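Local structure of platelet aggregation factor Sm-hPAF (Streptococcus mitis, 4GWI) at residues 64-69 and 117-122; 86-91 and 101-106. The protein binds fucosylated Lewis-type glycans through this F-type lectin domain of lectinolysin, a toxin thought to form pores in cholesterol-containing host membranes. The protein carries 2 engineered substitutions. All blocks are in the same frame, centred on the assembly; numbering follows the deposited sequence.

How the contacts relate
The two contacts belong to the two antiparallel sheets of the F-type lectin beta-sandwich, and the centres of the contacts are about 16 Å apart. Contact 1 pairs residues 64-69 with 117-122 in one sheet; contact 2 joins residues 86-91 and 101-106, a hairpin at the margin of the other, and lies in the chain between the two segments of contact 1. They meet across the core, where L91 CD1 lies 3.5 Å from F117 CG and 3.6 Å from K120 CB, and where F117 CE1 packs on Q102 NE2 at 3.5 Å. Contact 2 is remote from the annotated glycan and metal sites; at contact 1 the T64 side chain lies about 12 Å from a bound magnesium ion.

Contact 1. Residues 64-69 and 117-122; sequences TENVGK and FTAKDA. Unlike the reference sequence in segment 117-122: D121 (reference Ala).
Strand 64-74 of the lectin beta-sandwich is flanked at its start by residues 117-122, which turn a corner at T118 and A119 and then run antiparallel to it. E65 and A122 exchange two backbone hydrogen bonds, and V67 and K120 another two; V67 N to K120 O, at 2.8 Å, is almost straight (174°). Before the corner, F117 N donates a hydrogen bond to G68 O at 2.9 Å, well above the carbonyl plane. On the face bearing N66 and D121, N66 has CG anti to its backbone N (chi1 -163°), so the amide leans across the neighbouring strand. N66 ND2 gives a hydrogen bond to D121 OD1 at 2.9 Å, approaching from above a carboxylate turned 69° from the amide, and a weak one to A119 O at 3.1 Å. N66 OD1, close to A119 CA, is hydrogen-bonded to S146 OG. On that of V67 and A122, V67 CG2 approaches A122 CB at 4.4 Å, while the F117 ring leads away onto V89 and L91 of the opposing sheet. With both ends hydrogen-bonded, the N66 amide is fixed and ties corner to strand; the carboxylate of D121, which departs from the reference sequence, would probably polarise its N-H.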
loop_
_atom_site.group_PDB
_atom_site.type_symbol
_atom_site.label_atom_id
_atom_site.label_comp_id
_atom_site.label_asym_id
_atom_site.label_seq_id
_atom_site.Cartn_x
_atom_site.Cartn_y
_atom_site.Cartn_z
ATOM N N THR A 64 -10.616 -10.645 -9.227
ATOM C CA THR A 64 -9.343 -11.303 -9.010
ATOM C C THR A 64 -8.405 -11.103 -10.188
ATOM O O THR A 64 -8.787 -11.346 -11.372
ATOM C CB THR A 64 -9.584 -12.828 -8.746
ATOM O OG1 THR A 64 -10.414 -12.898 -7.590
ATOM C CG2 THR A 64 -8.280 -13.562 -8.494
ATOM N N GLU A 65 -7.197 -10.634 -9.916
ATOM C CA GLU A 65 -6.243 -10.384 -10.957
ATOM C C GLU A 65 -4.971 -11.187 -10.661
ATOM O O GLU A 65 -4.642 -11.445 -9.493
ATOM C CB GLU A 65 -5.862 -8.883 -10.889
ATOM C CG GLU A 65 -7.039 -7.978 -11.161
ATOM C CD GLU A 65 -7.314 -7.807 -12.630
ATOM O OE1 GLU A 65 -8.173 -6.928 -12.939
ATOM O OE2 GLU A 65 -6.681 -8.507 -13.469
ATOM N N ASN A 66 -4.156 -11.419 -11.694
ATOM C CA ASN A 66 -2.896 -12.065 -11.478
ATOM C C ASN A 66 -1.806 -11.021 -11.231
ATOM O O ASN A 66 -1.387 -10.317 -12.170
ATOM C CB ASN A 66 -2.543 -12.947 -12.674
ATOM C CG ASN A 66 -1.468 -13.928 -12.336
ATOM O OD1 ASN A 66 -0.319 -13.576 -12.326
ATOM N ND2 ASN A 66 -1.836 -15.144 -11.836
ATOM N N VAL A 67 -1.469 -10.889 -9.948
ATOM C CA VAL A 67 -0.623 -9.739 -9.490
ATOM C C VAL A 67 0.796 -10.140 -9.548
ATOM O O VAL A 67 1.244 -11.222 -9.002
ATOM C CB VAL A 67 -1.028 -9.378 -8.054
ATOM C CG1 VAL A 67 -0.057 -8.277 -7.494
ATOM C CG2 VAL A 67 -2.499 -8.864 -8.021
ATOM N N GLY A 68 1.612 -9.285 -10.171
ATOM C CA GLY A 68 3.004 -9.498 -10.205
ATOM C C GLY A 68 3.901 -8.491 -9.454
ATOM O O GLY A 68 5.058 -8.820 -9.107
ATOM N N LYS A 69 3.333 -7.276 -9.265
ATOM C CA LYS A 69 4.165 -6.232 -8.598
ATOM C C LYS A 69 3.264 -5.286 -7.844
ATOM O O LYS A 69 2.187 -4.900 -8.356
ATOM C CB LYS A 69 5.038 -5.436 -9.626
ATOM C CG LYS A 69 5.963 -4.376 -8.975
ATOM C CD LYS A 69 6.630 -3.650 -10.185
ATOM C CE LYS A 69 7.608 -2.583 -9.848
ATOM N NZ LYS A 69 8.086 -2.106 -11.205
ATOM N N PHE A 117 5.486 -10.323 -6.697
ATOM C CA PHE A 117 4.775 -11.566 -6.339
ATOM C C PHE A 117 4.822 -12.542 -7.457
ATOM O O PHE A 117 4.907 -12.160 -8.614
ATOM C CB PHE A 117 3.348 -11.211 -6.026
ATOM C CG PHE A 117 3.186 -10.543 -4.661
ATOM C CD1 PHE A 117 3.194 -11.222 -3.489
ATOM C CD2 PHE A 117 3.071 -9.122 -4.584
ATOM C CE1 PHE A 117 3.032 -10.640 -2.219
ATOM C CE2 PHE A 117 2.893 -8.544 -3.330
ATOM C CZ PHE A 117 2.910 -9.243 -2.140
ATOM N N THR A 118 4.807 -13.861 -7.079
ATOM C CA THR A 118 5.002 -14.899 -8.136
ATOM C C THR A 118 3.668 -15.311 -8.708
ATOM O O THR A 118 3.014 -16.277 -8.234
ATOM C CB THR A 118 5.715 -16.093 -7.546
ATOM O OG1 THR A 118 6.920 -15.657 -6.857
ATOM C CG2 THR A 118 6.142 -17.036 -8.659
ATOM N N ALA A 119 3.138 -14.435 -9.556
ATOM C CA ALA A 119 1.885 -14.635 -10.352
ATOM C C ALA A 119 0.723 -15.045 -9.476
ATOM O O ALA A 119 0.156 -16.163 -9.624
ATOM C CB ALA A 119 2.141 -15.680 -11.448
ATOM N N LYS A 120 0.371 -14.186 -8.507
ATOM C CA LYS A 120 -0.606 -14.540 -7.540
ATOM C C LYS A 120 -1.984 -14.041 -7.867
ATOM O O LYS A 120 -2.172 -12.815 -8.092
ATOM C CB LYS A 120 -0.194 -13.950 -6.165
ATOM C CG LYS A 120 1.104 -14.515 -5.546
ATOM C CD LYS A 120 0.864 -16.019 -5.146
ATOM C CE LYS A 120 2.262 -16.581 -4.817
ATOM N NZ LYS A 120 2.047 -18.077 -4.598
ATOM N N ASP A 121 -3.009 -14.886 -7.797
ATOM C CA ASP A 121 -4.364 -14.456 -8.095
ATOM C C ASP A 121 -5.054 -13.874 -6.897
ATOM O O ASP A 121 -5.294 -14.619 -5.916
ATOM C CB ASP A 121 -5.166 -15.606 -8.704
ATOM C CG ASP A 121 -4.541 -16.077 -10.013
ATOM O OD1 ASP A 121 -4.587 -15.315 -11.045
ATOM O OD2 ASP A 121 -3.908 -17.207 -10.036
ATOM N N ALA A 122 -5.288 -12.546 -6.874
ATOM C CA ALA A 122 -5.770 -11.900 -5.690
ATOM C C ALA A 122 -6.726 -10.803 -6.053
ATOM O O ALA A 122 -6.585 -10.236 -7.157
ATOM C CB ALA A 122 -4.583 -11.275 -4.980
#

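Contact 2. Residues 86-91 and 101-106; sequences NFDVVL and RQHFDS
The beta hairpin formed by strands 87-92 and 98-104 lies at the margin of the five-stranded sheet of the F-type lectin sandwich, and its two faces are built differently. On the face bearing D88, V90, R101 and H103, the D88 carboxylate sits between two basic side chains and gives one oxygen to each. R101 runs out extended, CG anti to its backbone N, then bends at chi3 so that NH1 turns back to D88 OD1 at 2.8 Å. This salt bridge lies in the guanidinium plane and uses the anti lone pair of OD1, the two planar groups 77° apart. V90 CG2 covers one face of the same guanidinium, off-centre and 3.6 Å from R101 NH1, while E98 and E128 supply further salt bridges. H103, also with CG anti to its backbone N, turns its ring edge to the acid: ND1 donates to D88 OD2 at 3.1 Å, in the ring plane and nearly along the C-O axis. The R101 charge would probably hold D88 ionised; H103, a donor at both ND1 and NE2, may be protonated too.

The face bearing F87, V89, Q102 and F104 is dominated by the two phenylalanines. F87 takes the crowded rotamer (chi1 62°), and F104 CB rests over one face of its ring, 4.0 Å from the centroid, as a CH-pi contact. The two rings, tilted 29° from each other, are displaced laterally with little mutual overlap, and V89 CG2 touches F104 CE2.

Backbone pairs F87-F104 and V89-Q102 each carry two hydrogen bonds. N86 and F87 lie opposite F104 as a G1 beta bulge, where N86 N hydrogen-bonds to D105 O at 2.9 Å. The far imidazole edge is also held, H103 NE2 donating to D105 OD1 at 3.2 Å.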
loop_
_atom_site.group_PDB
_atom_site.type_symbol
_atom_site.label_atom_id
_atom_site.label_comp_id
_atom_site.label_asym_id
_atom_site.label_seq_id
_atom_site.Cartn_x
_atom_site.Cartn_y
_atom_site.Cartn_z
ATOM N N ASN A 86 8.631 -2.204 9.585
ATOM C CA ASN A 86 8.099 -3.398 10.193
ATOM C C ASN A 86 6.648 -3.643 9.794
ATOM O O ASN A 86 5.720 -3.533 10.585
ATOM C CB ASN A 86 8.231 -3.284 11.716
ATOM C CG ASN A 86 7.934 -4.610 12.434
ATOM O OD1 ASN A 86 7.819 -5.662 11.863
ATOM N ND2 ASN A 86 7.721 -4.512 13.744
ATOM N N PHE A 87 6.510 -3.972 8.525
ATOM C CA PHE A 87 5.182 -4.110 7.967
ATOM C C PHE A 87 5.119 -5.264 6.997
ATOM O O PHE A 87 6.141 -5.725 6.461
ATOM C CB PHE A 87 4.722 -2.807 7.223
ATOM C CG PHE A 87 5.573 -2.428 6.040
ATOM C CD1 PHE A 87 6.742 -1.700 6.180
ATOM C CD2 PHE A 87 5.213 -2.865 4.746
ATOM C CE1 PHE A 87 7.557 -1.365 5.106
ATOM C CE2 PHE A 87 6.006 -2.533 3.701
ATOM C CZ PHE A 87 7.119 -1.757 3.811
ATOM N N ASP A 88 3.899 -5.708 6.732
ATOM C CA ASP A 88 3.677 -6.755 5.712
ATOM C C ASP A 88 2.908 -6.169 4.536
ATOM O O ASP A 88 2.097 -5.215 4.680
ATOM C CB ASP A 88 2.777 -7.895 6.234
ATOM C CG ASP A 88 3.448 -8.801 7.321
ATOM O OD1 ASP A 88 2.668 -9.430 8.096
ATOM O OD2 ASP A 88 4.644 -8.815 7.422
ATOM N N VAL A 89 3.156 -6.703 3.366
ATOM C CA VAL A 89 2.275 -6.488 2.144
ATOM C C VAL A 89 1.595 -7.816 1.915
ATOM O O VAL A 89 2.278 -8.879 1.790
ATOM C CB VAL A 89 3.112 -6.048 0.949
ATOM C CG1 VAL A 89 2.229 -5.796 -0.302
ATOM C CG2 VAL A 89 3.883 -4.745 1.297
ATOM N N VAL A 90 0.286 -7.788 1.816
ATOM C CA VAL A 90 -0.533 -9.006 1.829
ATOM C C VAL A 90 -1.425 -8.974 0.618
ATOM O O VAL A 90 -2.002 -7.929 0.201
ATOM C CB VAL A 90 -1.450 -9.023 3.071
ATOM C CG1 VAL A 90 -2.077 -10.406 3.229
ATOM C CG2 VAL A 90 -0.628 -8.728 4.330
ATOM N N LEU A 91 -1.552 -10.143 -0.027
ATOM C CA LEU A 91 -2.533 -10.308 -1.084
ATOM C C LEU A 91 -3.657 -11.217 -0.577
ATOM O O LEU A 91 -3.340 -12.232 0.042
ATOM C CB LEU A 91 -1.920 -10.940 -2.323
ATOM C CG LEU A 91 -0.725 -10.202 -3.020
ATOM C CD1 LEU A 91 -0.317 -10.933 -4.283
ATOM C CD2 LEU A 91 -1.200 -8.752 -3.280
ATOM N N ARG A 101 2.144 -13.124 1.344
ATOM C CA ARG A 101 2.513 -12.164 2.393
ATOM C C ARG A 101 4.008 -12.012 2.356
ATOM O O ARG A 101 4.732 -13.009 2.307
ATOM C CB ARG A 101 2.029 -12.671 3.790
ATOM C CG ARG A 101 2.451 -11.768 4.925
ATOM C CD ARG A 101 1.971 -12.314 6.305
ATOM N NE ARG A 101 0.551 -12.452 6.346
ATOM C CZ ARG A 101 -0.318 -11.550 6.848
ATOM N NH1 ARG A 101 0.122 -10.406 7.372
ATOM N NH2 ARG A 101 -1.648 -11.818 6.795
ATOM N N GLN A 102 4.509 -10.755 2.337
ATOM C CA GLN A 102 5.952 -10.483 2.463
ATOM C C GLN A 102 6.139 -9.460 3.533
ATOM O O GLN A 102 5.366 -8.496 3.638
ATOM C CB GLN A 102 6.500 -9.925 1.176
ATOM C CG GLN A 102 6.597 -11.030 0.126
ATOM C CD GLN A 102 7.127 -10.566 -1.223
ATOM O OE1 GLN A 102 8.126 -9.835 -1.279
ATOM N NE2 GLN A 102 6.498 -11.063 -2.337
ATOM N N HIS A 103 7.143 -9.655 4.357
ATOM C CA HIS A 103 7.477 -8.759 5.434
ATOM C C HIS A 103 8.688 -7.902 5.100
ATOM O O HIS A 103 9.653 -8.365 4.457
ATOM C CB HIS A 103 7.809 -9.610 6.662
ATOM C CG HIS A 103 8.294 -8.764 7.829
ATOM N ND1 HIS A 103 7.443 -8.021 8.571
ATOM C CD2 HIS A 103 9.587 -8.495 8.285
ATOM C CE1 HIS A 103 8.177 -7.333 9.522
ATOM N NE2 HIS A 103 9.477 -7.597 9.314
ATOM N N PHE A 104 8.660 -6.642 5.549
ATOM C CA PHE A 104 9.761 -5.683 5.341
ATOM C C PHE A 104 10.131 -4.952 6.577
ATOM O O PHE A 104 9.288 -4.468 7.301
ATOM C CB PHE A 104 9.405 -4.618 4.263
ATOM C CG PHE A 104 9.100 -5.260 2.946
ATOM C CD1 PHE A 104 10.152 -5.545 2.070
ATOM C CD2 PHE A 104 7.785 -5.739 2.669
ATOM C CE1 PHE A 104 9.937 -6.286 0.874
ATOM C CE2 PHE A 104 7.607 -6.444 1.486
ATOM C CZ PHE A 104 8.632 -6.698 0.607
ATOM N N ASP A 105 11.430 -4.867 6.855
ATOM C CA ASP A 105 11.830 -4.121 8.034
ATOM C C ASP A 105 11.812 -2.632 7.764
ATOM O O ASP A 105 11.388 -1.899 8.628
ATOM C CB ASP A 105 13.296 -4.475 8.376
ATOM C CG ASP A 105 13.455 -5.886 8.903
ATOM O OD1 ASP A 105 12.505 -6.449 9.519
ATOM O OD2 ASP A 105 14.588 -6.406 8.727
ATOM N N SER A 106 12.258 -2.179 6.602
ATOM C CA SER A 106 12.470 -0.763 6.330
ATOM C C SER A 106 12.378 -0.557 4.851
ATOM O O SER A 106 12.429 -1.516 4.111
ATOM C CB SER A 106 13.939 -0.401 6.676
ATOM O OG SER A 106 14.021 0.920 7.057
#